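Local coordinates for fibronectin type III domain-containing protein (Simiduia agarivorans, PDB 6P2K), which probably hydrolyses xyloglucan-type polysaccharides as a glycoside hydrolase family 74 enzyme, whose beta-propeller part is the piece described here, at residues B[182-187]-B[210-215]; B[224-229]-B[266-271]; B[239-244]-B[252-257]; B[279-284]-B[308-313]. One frame throughout, in Å; residues are numbered along the deposited sequence.

Contact 1 (B[182-187]-B[210-215]); sequences GSNKGV and WNKGIA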
# COMPACT_ATOMS: atom_id res chain seq x y z
N GLY B 182 -46.90 -46.41 3.04
CA GLY B 182 -45.52 -46.85 3.18
C GLY B 182 -45.00 -46.58 4.58
O GLY B 182 -45.03 -45.44 5.05
N SER B 183 -44.53 -47.62 5.26
CA SER B 183 -44.23 -47.52 6.67
C SER B 183 -42.98 -48.32 7.00
O SER B 183 -42.48 -49.09 6.18
CB SER B 183 -45.41 -48.00 7.53
OG SER B 183 -45.02 -48.16 8.88
N ASN B 184 -42.46 -48.11 8.21
CA ASN B 184 -41.46 -49.02 8.73
C ASN B 184 -42.05 -50.40 8.99
O ASN B 184 -41.30 -51.37 9.14
CB ASN B 184 -40.85 -48.47 10.02
CG ASN B 184 -39.89 -47.31 9.76
OD1 ASN B 184 -39.17 -47.29 8.76
ND2 ASN B 184 -39.89 -46.33 10.66
N LYS B 185 -43.38 -50.51 9.05
CA LYS B 185 -44.02 -51.83 9.07
C LYS B 185 -43.80 -52.56 7.75
O LYS B 185 -43.60 -53.78 7.73
CB LYS B 185 -45.51 -51.68 9.35
CG LYS B 185 -45.86 -50.95 10.64
CD LYS B 185 -45.21 -51.64 11.82
CE LYS B 185 -45.76 -51.12 13.14
NZ LYS B 185 -46.73 -52.05 13.75
N GLY B 186 -43.82 -51.82 6.66
CA GLY B 186 -43.81 -52.35 5.31
C GLY B 186 -44.85 -51.62 4.49
O GLY B 186 -45.47 -50.66 4.95
N VAL B 187 -45.03 -52.06 3.25
CA VAL B 187 -46.02 -51.47 2.36
C VAL B 187 -47.33 -52.23 2.52
O VAL B 187 -47.37 -53.45 2.35
CB VAL B 187 -45.54 -51.48 0.90
CG1 VAL B 187 -46.68 -51.12 -0.03
CG2 VAL B 187 -44.38 -50.52 0.73
N TRP B 210 -38.03 -52.26 6.13
CA TRP B 210 -38.66 -50.97 6.33
C TRP B 210 -38.75 -50.20 5.02
O TRP B 210 -37.75 -49.99 4.34
CB TRP B 210 -37.88 -50.15 7.36
CG TRP B 210 -37.94 -50.73 8.74
CD1 TRP B 210 -38.46 -51.94 9.10
CD2 TRP B 210 -37.44 -50.14 9.94
NE1 TRP B 210 -38.33 -52.13 10.45
CE2 TRP B 210 -37.71 -51.04 10.99
CE3 TRP B 210 -36.80 -48.93 10.23
CZ2 TRP B 210 -37.35 -50.77 12.31
CZ3 TRP B 210 -36.45 -48.66 11.54
CH2 TRP B 210 -36.72 -49.58 12.57
N ASN B 211 -39.96 -49.77 4.68
CA ASN B 211 -40.17 -48.89 3.53
C ASN B 211 -40.05 -47.44 3.97
O ASN B 211 -40.60 -47.04 5.00
CB ASN B 211 -41.53 -49.13 2.89
CG ASN B 211 -41.87 -48.08 1.86
OD1 ASN B 211 -42.67 -47.18 2.11
ND2 ASN B 211 -41.25 -48.18 0.69
N LYS B 212 -39.34 -46.65 3.17
CA LYS B 212 -39.12 -45.23 3.45
C LYS B 212 -39.89 -44.35 2.47
O LYS B 212 -39.38 -43.34 1.98
CB LYS B 212 -37.63 -44.90 3.42
CG LYS B 212 -36.82 -45.66 4.44
CD LYS B 212 -37.31 -45.38 5.86
CE LYS B 212 -36.47 -46.10 6.90
NZ LYS B 212 -36.81 -45.68 8.29
N GLY B 213 -41.13 -44.71 2.19
CA GLY B 213 -41.96 -43.94 1.30
C GLY B 213 -42.30 -44.71 0.04
O GLY B 213 -41.53 -45.55 -0.44
N ILE B 214 -43.49 -44.43 -0.50
CA ILE B 214 -43.95 -45.07 -1.72
C ILE B 214 -44.47 -44.00 -2.68
O ILE B 214 -44.80 -42.88 -2.29
CB ILE B 214 -45.06 -46.10 -1.47
CG1 ILE B 214 -46.25 -45.43 -0.79
CG2 ILE B 214 -44.53 -47.26 -0.65
CD1 ILE B 214 -47.27 -46.39 -0.29
N ALA B 215 -44.55 -44.39 -3.95
CA ALA B 215 -45.15 -43.56 -4.98
C ALA B 215 -45.95 -44.45 -5.91
O ALA B 215 -45.56 -45.59 -6.18
CB ALA B 215 -44.09 -42.79 -5.77

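Contact 2 (B[224-229]-B[266-271]); sequences YATYAE and WYPEVD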
# COMPACT_ATOMS: atom_id res chain seq x y z
N TYR B 224 -43.60 -47.47 -6.86
CA TYR B 224 -42.18 -47.27 -6.59
C TYR B 224 -41.96 -47.11 -5.09
O TYR B 224 -42.80 -46.55 -4.38
CB TYR B 224 -41.64 -46.03 -7.32
CG TYR B 224 -41.88 -46.05 -8.82
CD1 TYR B 224 -40.95 -46.62 -9.68
CD2 TYR B 224 -43.02 -45.50 -9.36
CE1 TYR B 224 -41.16 -46.63 -11.04
CE2 TYR B 224 -43.24 -45.50 -10.73
CZ TYR B 224 -42.31 -46.07 -11.56
OH TYR B 224 -42.52 -46.09 -12.92
N ALA B 225 -40.82 -47.59 -4.61
CA ALA B 225 -40.57 -47.58 -3.18
C ALA B 225 -39.07 -47.63 -2.92
O ALA B 225 -38.28 -48.07 -3.76
CB ALA B 225 -41.27 -48.75 -2.49
N THR B 226 -38.69 -47.16 -1.73
CA THR B 226 -37.35 -47.34 -1.19
C THR B 226 -37.46 -48.17 0.08
O THR B 226 -38.38 -47.98 0.89
CB THR B 226 -36.66 -46.01 -0.89
OG1 THR B 226 -37.11 -45.50 0.38
CG2 THR B 226 -36.96 -44.98 -1.97
N TYR B 227 -36.52 -49.09 0.26
CA TYR B 227 -36.52 -50.00 1.39
C TYR B 227 -35.20 -49.92 2.13
O TYR B 227 -34.14 -49.80 1.50
CB TYR B 227 -36.79 -51.44 0.94
CG TYR B 227 -38.25 -51.78 0.78
CD1 TYR B 227 -38.92 -51.52 -0.41
CD2 TYR B 227 -38.97 -52.36 1.82
CE1 TYR B 227 -40.26 -51.83 -0.56
CE2 TYR B 227 -40.31 -52.67 1.68
CZ TYR B 227 -40.95 -52.41 0.49
OH TYR B 227 -42.28 -52.72 0.34
N ALA B 228 -35.26 -49.99 3.45
CA ALA B 228 -34.09 -49.77 4.30
C ALA B 228 -33.97 -50.90 5.31
O ALA B 228 -34.95 -51.54 5.68
CB ALA B 228 -34.19 -48.44 5.03
N GLU B 229 -32.73 -51.12 5.76
CA GLU B 229 -32.51 -52.02 6.87
C GLU B 229 -33.30 -51.56 8.09
O GLU B 229 -33.61 -50.37 8.24
CB GLU B 229 -31.01 -52.10 7.21
CG GLU B 229 -30.11 -52.46 6.03
CD GLU B 229 -28.74 -52.95 6.46
OE1 GLU B 229 -28.57 -53.28 7.65
OE2 GLU B 229 -27.82 -53.00 5.60
N TRP B 266 -35.49 -41.59 -0.16
CA TRP B 266 -36.78 -41.71 0.50
C TRP B 266 -37.80 -40.81 -0.20
O TRP B 266 -37.45 -39.97 -1.03
CB TRP B 266 -36.66 -41.38 2.00
CG TRP B 266 -36.58 -39.92 2.38
CD1 TRP B 266 -36.32 -38.85 1.56
CD2 TRP B 266 -36.75 -39.37 3.69
NE1 TRP B 266 -36.33 -37.68 2.28
CE2 TRP B 266 -36.59 -37.98 3.60
CE3 TRP B 266 -37.02 -39.93 4.94
CZ2 TRP B 266 -36.70 -37.13 4.70
CZ3 TRP B 266 -37.13 -39.10 6.04
CH2 TRP B 266 -36.97 -37.71 5.91
N TYR B 267 -39.07 -41.02 0.15
CA TYR B 267 -40.18 -40.22 -0.35
C TYR B 267 -40.22 -40.09 -1.87
O TYR B 267 -40.24 -38.97 -2.40
CB TYR B 267 -40.16 -38.84 0.29
CG TYR B 267 -40.65 -38.79 1.72
CD1 TYR B 267 -39.85 -39.22 2.76
CD2 TYR B 267 -41.90 -38.27 2.03
CE1 TYR B 267 -40.28 -39.16 4.07
CE2 TYR B 267 -42.34 -38.21 3.34
CZ TYR B 267 -41.53 -38.65 4.36
OH TYR B 267 -41.96 -38.59 5.66
N PRO B 268 -40.24 -41.20 -2.61
CA PRO B 268 -40.39 -41.09 -4.07
C PRO B 268 -41.75 -40.51 -4.41
O PRO B 268 -42.71 -40.62 -3.64
CB PRO B 268 -40.25 -42.53 -4.56
CG PRO B 268 -40.68 -43.36 -3.40
CD PRO B 268 -40.20 -42.61 -2.18
N GLU B 269 -41.83 -39.86 -5.57
CA GLU B 269 -43.07 -39.22 -5.98
C GLU B 269 -43.18 -39.25 -7.49
O GLU B 269 -42.22 -38.91 -8.19
CB GLU B 269 -43.13 -37.77 -5.47
CG GLU B 269 -44.36 -37.00 -5.92
CD GLU B 269 -44.47 -35.65 -5.25
OE1 GLU B 269 -44.37 -35.59 -4.01
OE2 GLU B 269 -44.67 -34.64 -5.96
N VAL B 270 -44.35 -39.65 -7.99
CA VAL B 270 -44.62 -39.68 -9.43
C VAL B 270 -45.29 -38.38 -9.83
O VAL B 270 -46.23 -37.92 -9.18
CB VAL B 270 -45.49 -40.89 -9.80
CG1 VAL B 270 -45.68 -40.96 -11.31
CG2 VAL B 270 -44.88 -42.17 -9.28
N ASP B 271 -44.79 -37.78 -10.91
CA ASP B 271 -45.41 -36.60 -11.50
C ASP B 271 -46.87 -36.90 -11.83
O ASP B 271 -47.15 -37.84 -12.59
CB ASP B 271 -44.64 -36.20 -12.76
CG ASP B 271 -45.11 -34.87 -13.37
OD1 ASP B 271 -46.15 -34.32 -12.93
OD2 ASP B 271 -44.44 -34.38 -14.29

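Contact 3 (B[239-244]-B[252-257]); sequences NFLVYA and WQQVTG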
# COMPACT_ATOMS: atom_id res chain seq x y z
N ASN B 239 -27.81 -46.96 3.49
CA ASN B 239 -27.98 -47.57 2.17
C ASN B 239 -29.45 -47.93 1.97
O ASN B 239 -29.87 -49.05 2.26
CB ASN B 239 -27.07 -48.80 2.03
CG ASN B 239 -27.05 -49.36 0.62
OD1 ASN B 239 -27.24 -48.63 -0.36
ND2 ASN B 239 -26.81 -50.66 0.50
N PHE B 240 -30.23 -46.97 1.46
CA PHE B 240 -31.61 -47.22 1.08
C PHE B 240 -31.65 -47.55 -0.41
O PHE B 240 -31.04 -46.85 -1.22
CB PHE B 240 -32.50 -46.00 1.35
CG PHE B 240 -32.60 -45.60 2.81
CD1 PHE B 240 -31.84 -46.22 3.79
CD2 PHE B 240 -33.46 -44.59 3.19
CE1 PHE B 240 -31.94 -45.84 5.12
CE2 PHE B 240 -33.57 -44.20 4.51
CZ PHE B 240 -32.80 -44.82 5.48
N LEU B 241 -32.37 -48.62 -0.76
CA LEU B 241 -32.41 -49.08 -2.14
C LEU B 241 -33.79 -48.84 -2.75
O LEU B 241 -34.81 -48.90 -2.06
CB LEU B 241 -32.04 -50.56 -2.24
CG LEU B 241 -30.55 -50.81 -1.98
CD1 LEU B 241 -30.21 -52.29 -2.09
CD2 LEU B 241 -29.71 -49.98 -2.94
N VAL B 242 -33.80 -48.55 -4.05
CA VAL B 242 -34.99 -48.13 -4.77
C VAL B 242 -35.49 -49.28 -5.62
O VAL B 242 -34.71 -49.95 -6.30
CB VAL B 242 -34.70 -46.88 -5.63
CG1 VAL B 242 -36.00 -46.25 -6.10
CG2 VAL B 242 -33.85 -45.89 -4.85
N TYR B 243 -36.80 -49.50 -5.60
CA TYR B 243 -37.41 -50.62 -6.29
C TYR B 243 -38.67 -50.17 -7.00
O TYR B 243 -39.22 -49.10 -6.73
CB TYR B 243 -37.74 -51.78 -5.34
CG TYR B 243 -36.56 -52.34 -4.59
CD1 TYR B 243 -36.11 -51.76 -3.42
CD2 TYR B 243 -35.90 -53.48 -5.06
CE1 TYR B 243 -35.04 -52.28 -2.73
CE2 TYR B 243 -34.82 -54.00 -4.37
CZ TYR B 243 -34.40 -53.40 -3.21
OH TYR B 243 -33.32 -53.92 -2.52
N ALA B 244 -39.14 -51.01 -7.92
CA ALA B 244 -40.38 -50.78 -8.63
C ALA B 244 -41.08 -52.11 -8.83
O ALA B 244 -40.43 -53.15 -9.04
CB ALA B 244 -40.15 -50.11 -9.99
N TRP B 252 -40.91 -57.10 -7.47
CA TRP B 252 -40.04 -55.94 -7.32
C TRP B 252 -38.79 -56.07 -8.17
O TRP B 252 -38.11 -57.10 -8.16
CB TRP B 252 -39.65 -55.75 -5.86
CG TRP B 252 -40.76 -55.35 -4.94
CD1 TRP B 252 -41.43 -56.15 -4.06
CD2 TRP B 252 -41.30 -54.03 -4.78
NE1 TRP B 252 -42.37 -55.42 -3.37
CE2 TRP B 252 -42.31 -54.12 -3.79
CE3 TRP B 252 -41.04 -52.79 -5.37
CZ2 TRP B 252 -43.06 -53.01 -3.39
CZ3 TRP B 252 -41.79 -51.70 -4.97
CH2 TRP B 252 -42.78 -51.81 -3.99
N GLN B 253 -38.48 -55.00 -8.88
CA GLN B 253 -37.26 -54.86 -9.65
C GLN B 253 -36.48 -53.72 -9.02
O GLN B 253 -37.02 -52.62 -8.87
CB GLN B 253 -37.59 -54.51 -11.09
CG GLN B 253 -38.69 -55.38 -11.65
CD GLN B 253 -38.24 -56.82 -11.89
OE1 GLN B 253 -38.45 -57.68 -11.02
NE2 GLN B 253 -37.67 -57.10 -13.07
N GLN B 254 -35.22 -53.97 -8.66
CA GLN B 254 -34.39 -52.87 -8.18
C GLN B 254 -34.05 -51.95 -9.34
O GLN B 254 -33.70 -52.41 -10.43
CB GLN B 254 -33.12 -53.41 -7.53
CG GLN B 254 -32.23 -52.33 -6.95
CD GLN B 254 -30.99 -52.88 -6.29
OE1 GLN B 254 -30.00 -52.17 -6.11
NE2 GLN B 254 -31.04 -54.15 -5.91
N VAL B 255 -34.18 -50.64 -9.12
CA VAL B 255 -33.98 -49.66 -10.18
C VAL B 255 -33.03 -48.57 -9.71
O VAL B 255 -33.32 -47.38 -9.84
CB VAL B 255 -35.33 -49.07 -10.64
CG1 VAL B 255 -36.04 -50.04 -11.57
CG2 VAL B 255 -36.21 -48.76 -9.43
N THR B 256 -31.88 -48.97 -9.17
CA THR B 256 -30.89 -48.03 -8.67
C THR B 256 -29.80 -47.71 -9.67
O THR B 256 -29.02 -46.78 -9.43
CB THR B 256 -30.25 -48.56 -7.38
OG1 THR B 256 -29.69 -49.86 -7.62
CG2 THR B 256 -31.28 -48.65 -6.27
N GLY B 257 -29.71 -48.44 -10.78
CA GLY B 257 -28.70 -48.19 -11.79
C GLY B 257 -28.69 -46.76 -12.28
O GLY B 257 -29.67 -46.29 -12.86

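Contact 4 (B[279-284]-B[308-313]); sequences HKVLLG and FYWEKI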
# COMPACT_ATOMS: atom_id res chain seq x y z
N HIS B 279 -43.30 -42.70 -16.79
CA HIS B 279 -43.40 -42.06 -15.49
C HIS B 279 -42.15 -41.25 -15.20
O HIS B 279 -41.03 -41.73 -15.40
CB HIS B 279 -43.62 -43.09 -14.38
CG HIS B 279 -44.68 -44.09 -14.69
ND1 HIS B 279 -44.74 -45.33 -14.08
CD2 HIS B 279 -45.73 -44.05 -15.54
CE1 HIS B 279 -45.77 -46.00 -14.55
NE2 HIS B 279 -46.39 -45.25 -15.44
N LYS B 280 -42.35 -40.03 -14.71
CA LYS B 280 -41.28 -39.23 -14.12
C LYS B 280 -41.37 -39.39 -12.61
O LYS B 280 -42.43 -39.17 -12.02
CB LYS B 280 -41.40 -37.76 -14.52
CG LYS B 280 -41.33 -37.51 -16.02
CD LYS B 280 -39.89 -37.46 -16.52
CE LYS B 280 -39.84 -37.32 -18.03
NZ LYS B 280 -38.45 -37.12 -18.53
N VAL B 281 -40.25 -39.78 -11.99
CA VAL B 281 -40.20 -40.04 -10.56
C VAL B 281 -39.18 -39.10 -9.93
O VAL B 281 -38.05 -38.99 -10.41
CB VAL B 281 -39.85 -41.51 -10.26
CG1 VAL B 281 -39.96 -41.79 -8.77
CG2 VAL B 281 -40.75 -42.45 -11.05
N LEU B 282 -39.58 -38.44 -8.85
CA LEU B 282 -38.75 -37.48 -8.13
C LEU B 282 -38.19 -38.13 -6.88
O LEU B 282 -38.94 -38.77 -6.13
CB LEU B 282 -39.58 -36.24 -7.77
CG LEU B 282 -38.87 -34.96 -7.34
CD1 LEU B 282 -37.92 -34.50 -8.42
CD2 LEU B 282 -39.92 -33.90 -7.05
N LEU B 283 -36.89 -37.97 -6.64
CA LEU B 283 -36.24 -38.71 -5.56
C LEU B 283 -35.14 -37.87 -4.92
O LEU B 283 -34.13 -37.57 -5.56
CB LEU B 283 -35.68 -40.03 -6.08
CG LEU B 283 -35.07 -40.94 -5.01
CD1 LEU B 283 -36.15 -41.44 -4.04
CD2 LEU B 283 -34.35 -42.12 -5.66
N GLY B 284 -35.35 -37.52 -3.65
CA GLY B 284 -34.31 -36.93 -2.83
C GLY B 284 -33.91 -37.87 -1.71
O GLY B 284 -34.07 -39.09 -1.84
N PHE B 308 -35.14 -47.45 -18.23
CA PHE B 308 -35.26 -46.39 -17.24
C PHE B 308 -33.91 -45.73 -17.06
O PHE B 308 -32.86 -46.35 -17.29
CB PHE B 308 -35.79 -46.92 -15.90
CG PHE B 308 -34.75 -47.65 -15.08
CD1 PHE B 308 -34.58 -49.02 -15.22
CD2 PHE B 308 -33.97 -46.98 -14.16
CE1 PHE B 308 -33.64 -49.70 -14.47
CE2 PHE B 308 -33.02 -47.65 -13.41
CZ PHE B 308 -32.86 -49.01 -13.56
N TYR B 309 -33.94 -44.46 -16.65
CA TYR B 309 -32.71 -43.73 -16.36
C TYR B 309 -32.99 -42.68 -15.30
O TYR B 309 -34.12 -42.19 -15.16
CB TYR B 309 -32.11 -43.08 -17.61
CG TYR B 309 -33.02 -42.12 -18.35
CD1 TYR B 309 -34.00 -42.58 -19.22
CD2 TYR B 309 -32.88 -40.75 -18.19
CE1 TYR B 309 -34.83 -41.71 -19.90
CE2 TYR B 309 -33.71 -39.86 -18.86
CZ TYR B 309 -34.68 -40.35 -19.72
OH TYR B 309 -35.50 -39.47 -20.39
N TRP B 310 -31.95 -42.34 -14.53
CA TRP B 310 -32.01 -41.30 -13.52
C TRP B 310 -31.16 -40.12 -13.96
O TRP B 310 -30.08 -40.30 -14.52
CB TRP B 310 -31.52 -41.82 -12.17
CG TRP B 310 -32.41 -42.83 -11.53
CD1 TRP B 310 -32.26 -44.19 -11.56
CD2 TRP B 310 -33.59 -42.57 -10.76
NE1 TRP B 310 -33.27 -44.79 -10.85
CE2 TRP B 310 -34.10 -43.82 -10.35
CE3 TRP B 310 -34.26 -41.41 -10.37
CZ2 TRP B 310 -35.26 -43.94 -9.58
CZ3 TRP B 310 -35.41 -41.53 -9.60
CH2 TRP B 310 -35.89 -42.78 -9.21
N GLU B 311 -31.67 -38.92 -13.71
CA GLU B 311 -30.98 -37.69 -14.09
C GLU B 311 -31.00 -36.73 -12.91
O GLU B 311 -32.03 -36.58 -12.24
CB GLU B 311 -31.64 -37.05 -15.31
CG GLU B 311 -31.19 -35.63 -15.60
CD GLU B 311 -31.98 -35.00 -16.73
OE1 GLU B 311 -31.57 -33.93 -17.23
OE2 GLU B 311 -33.01 -35.58 -17.13
N LYS B 312 -29.87 -36.08 -12.65
CA LYS B 312 -29.80 -35.06 -11.62
C LYS B 312 -30.37 -33.77 -12.18
O LYS B 312 -29.78 -33.17 -13.09
CB LYS B 312 -28.37 -34.88 -11.13
CG LYS B 312 -27.97 -35.84 -10.03
CD LYS B 312 -26.82 -35.30 -9.20
CE LYS B 312 -26.18 -36.41 -8.38
NZ LYS B 312 -25.07 -35.89 -7.52
N ILE B 313 -31.52 -33.33 -11.66
CA ILE B 313 -32.09 -32.06 -12.08
C ILE B 313 -31.64 -30.91 -11.19
O ILE B 313 -31.96 -29.75 -11.48
CB ILE B 313 -33.63 -32.15 -12.11
CG1 ILE B 313 -34.18 -32.48 -10.72
CG2 ILE B 313 -34.08 -33.20 -13.12
CD1 ILE B 313 -35.67 -32.22 -10.58
O HOH W 1 -36.14 -35.86 -16.63

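Contact 1 (B[182-187]-B[210-215])
S183 O is gripped by two backbone donors that arrive from opposite faces of its carbonyl plane. N211 N reaches S183 O at 3.0 Å. G186 N comes from the same hairpin and closes a beta turn over N184 and K185. The turn is braced by S183 OG, which accepts from K185 N in an ST turn and is also hydrogen-bonded to N165 O. N184 lies over the W210 indole. N184 CB sits above one face, 4.0 Å from the centre of the W210 five-membered ring, a CH-pi contact displaced toward the rim. CG of N184 stands anti to the carbonyl carbon (chi1 -74°), and the amide crosses the ring with the two planes 40° apart. N184 OD1 takes K212 NZ in the amide plane, on a lone pair, at 2.9 Å. The other end of the amide, ND2, is bound by D163 and Y167, and Y167 OH also holds K212 NZ. An alanine in place of W210 would probably leave N184 CB and CG without the ring they pack on and open a gap beside the amide. N211 folds back on its own strand. OD1 accepts from G213 N, an Asx turn, and ND2 donates to G213 O. N211 OD1 lies 3.1 Å from G182 CA, so a CB on G182 would clash with it. V187 CG2 packs on I214 CG2 at 3.5 Å. This is blade-to-blade packing in a beta-propeller: the 179-183/187-190 hairpin of one blade meets strand 210-216, the first of the next.

Contact 2 (B[224-229]-B[266-271])
V270 CG2 rests against the Y224 ring, 3.8 Å from CD2, and the two side chains cross at about a right angle. The contact is the seam between two successive blades of a beta-propeller. Strand 222-228 is second in its blade, and strand 265-270 is the first of the next. The segments run nearly antiparallel, at 171°, but their axes are 6.8 Å apart and they pack through side chains. Further along, T226 CG2 meets P268 CD at 4.0 Å. P268 CG also comes to 4.0 Å from the backbone atom Y224 O. T226 OG1 faces W266 CA at 3.8 Å. The chi1 of 81° sets this hydroxyl between the backbone N and the carbonyl carbon, and its hydrogen bond goes to Y265 O, one residue before the second segment.

The next shell holds these groups in place. Backbone bonds tie A225 to Y243 and T226 to K212, within the first blade. The W266 side chain sets off away from segment 224-229, and it lies about 8 Å from a bound zinc ion and from its ligands Q16 and D124. One face of the indole is met near its rim by Y267 CD1. V270 packs at CD2 of the Y224 ring, while Y224 OH is hydrogen-bonded to both H279 ND1 and W299 NE1.

Contact 3 (B[239-244]-B[252-257])
A244 and Q253 form a hydrogen-bonded antiparallel pair that satisfies four backbone atoms. Q253 N gives to A244 O at 2.7 Å. A244 N returns a bond to Q253 O at 2.8 Å. One step on, Y243 and Q254 make a non-hydrogen-bonded pair. After it, V255 N reaches V242 O at 3.0 Å. The same V242 O also receives the weaker CA-H of Q254. The carbonyl of V255 is taken by W310 NE1, and W252 NE1 donates to A201 O. Within its own segment, T256 OG1 donates to Q254 OE1 at 2.8 Å, which steadies the end of the extended Q254 chain.

Apolar packing fills in around the ladder. The Y243 ring lies across Q254: Y243 CD2 is 3.5 Å from Q254 CA and Y243 CE2 3.6 Å from Q254 CB. Y243 CB touches W252 CE3 at 3.5 Å, and T256 CG2 sits 3.9 Å from V242 CB. An alanine in place of Y243 would probably open a gap beside Q254 and set its aliphatic chain freer to turn.

The pair is a beta hairpin at the outer side of a propeller blade. Strand 253-254 is the outermost of four. Strand 241-246 hydrogen-bonds inward to strand 222-228, while V255 packs on L305 and F308 of strand 304-314 in the next blade.

Contact 4 (B[279-284]-B[308-313])
W310 has CG anti to the carbonyl carbon (chi1 -68°), and L283 has CG anti to the backbone N (chi1 -175°). These torsions set each CG so that the far end of the W310 indole reaches L283. W310 CZ3 comes to 3.8 Å from L283 CB, and W310 CH2 to 3.9 Å from L283 CD2. W310 CZ3 also lies 3.8 Å from the backbone atom V281 O. At the other end of the indole, W310 NE1 is hydrogen-bonded to V255 O, so the ring is fixed at its pyrrole side and packed at its benzene side. F297 adds an edge-to-face contact to this ring.

A second apolar contact joins L282 and I313. Their CD1 atoms meet at 3.9 Å, with the side chains crossing at about a right angle. The polar link is indirect. A water lies 3.2 Å from K280 NZ, from which it accepts, and probably donates to E311 OE2. The two charged groups stay apart, with K280 NZ 5.8 Å from E311 OE2. K280 NZ has a direct partner in T296 OG1.

The axes of the two strand segments pass 9.1 Å apart at 46°. Both strands belong to one four-stranded propeller blade. Strand 292-300 lies between them in the sheet, pairing with H279, V281 and L283. Strand 304-314 is the outermost of the blade, and there Y309 meets the ring of Y236 of a second subunit. L282 packs on A336 and Y338 of strand 336-338, in the following sheet.

Overall arrangement
The four contacts step through three successive four-stranded blades. Contact 1 comes first along the chain. Contact 3 follows, lying between the two segments of contact 2, and contact 4 is last. Contacts 1, 2 and 3 share the sheet of strands 210-216, 222-228, 241-246 and 253-254, while contacts 2 and 4 share the sheet that starts with strand 265-270. Centres of contacts 1 and 2 are about 8 Å apart, those of 2 and 3 about 9 Å, and those of 1 and 4 about 19 Å. Contacts 1 and 2 join blade to blade, and contacts 3 and 4 tie strands within a blade. Together they pack neighbouring blades side to side and join strands within them.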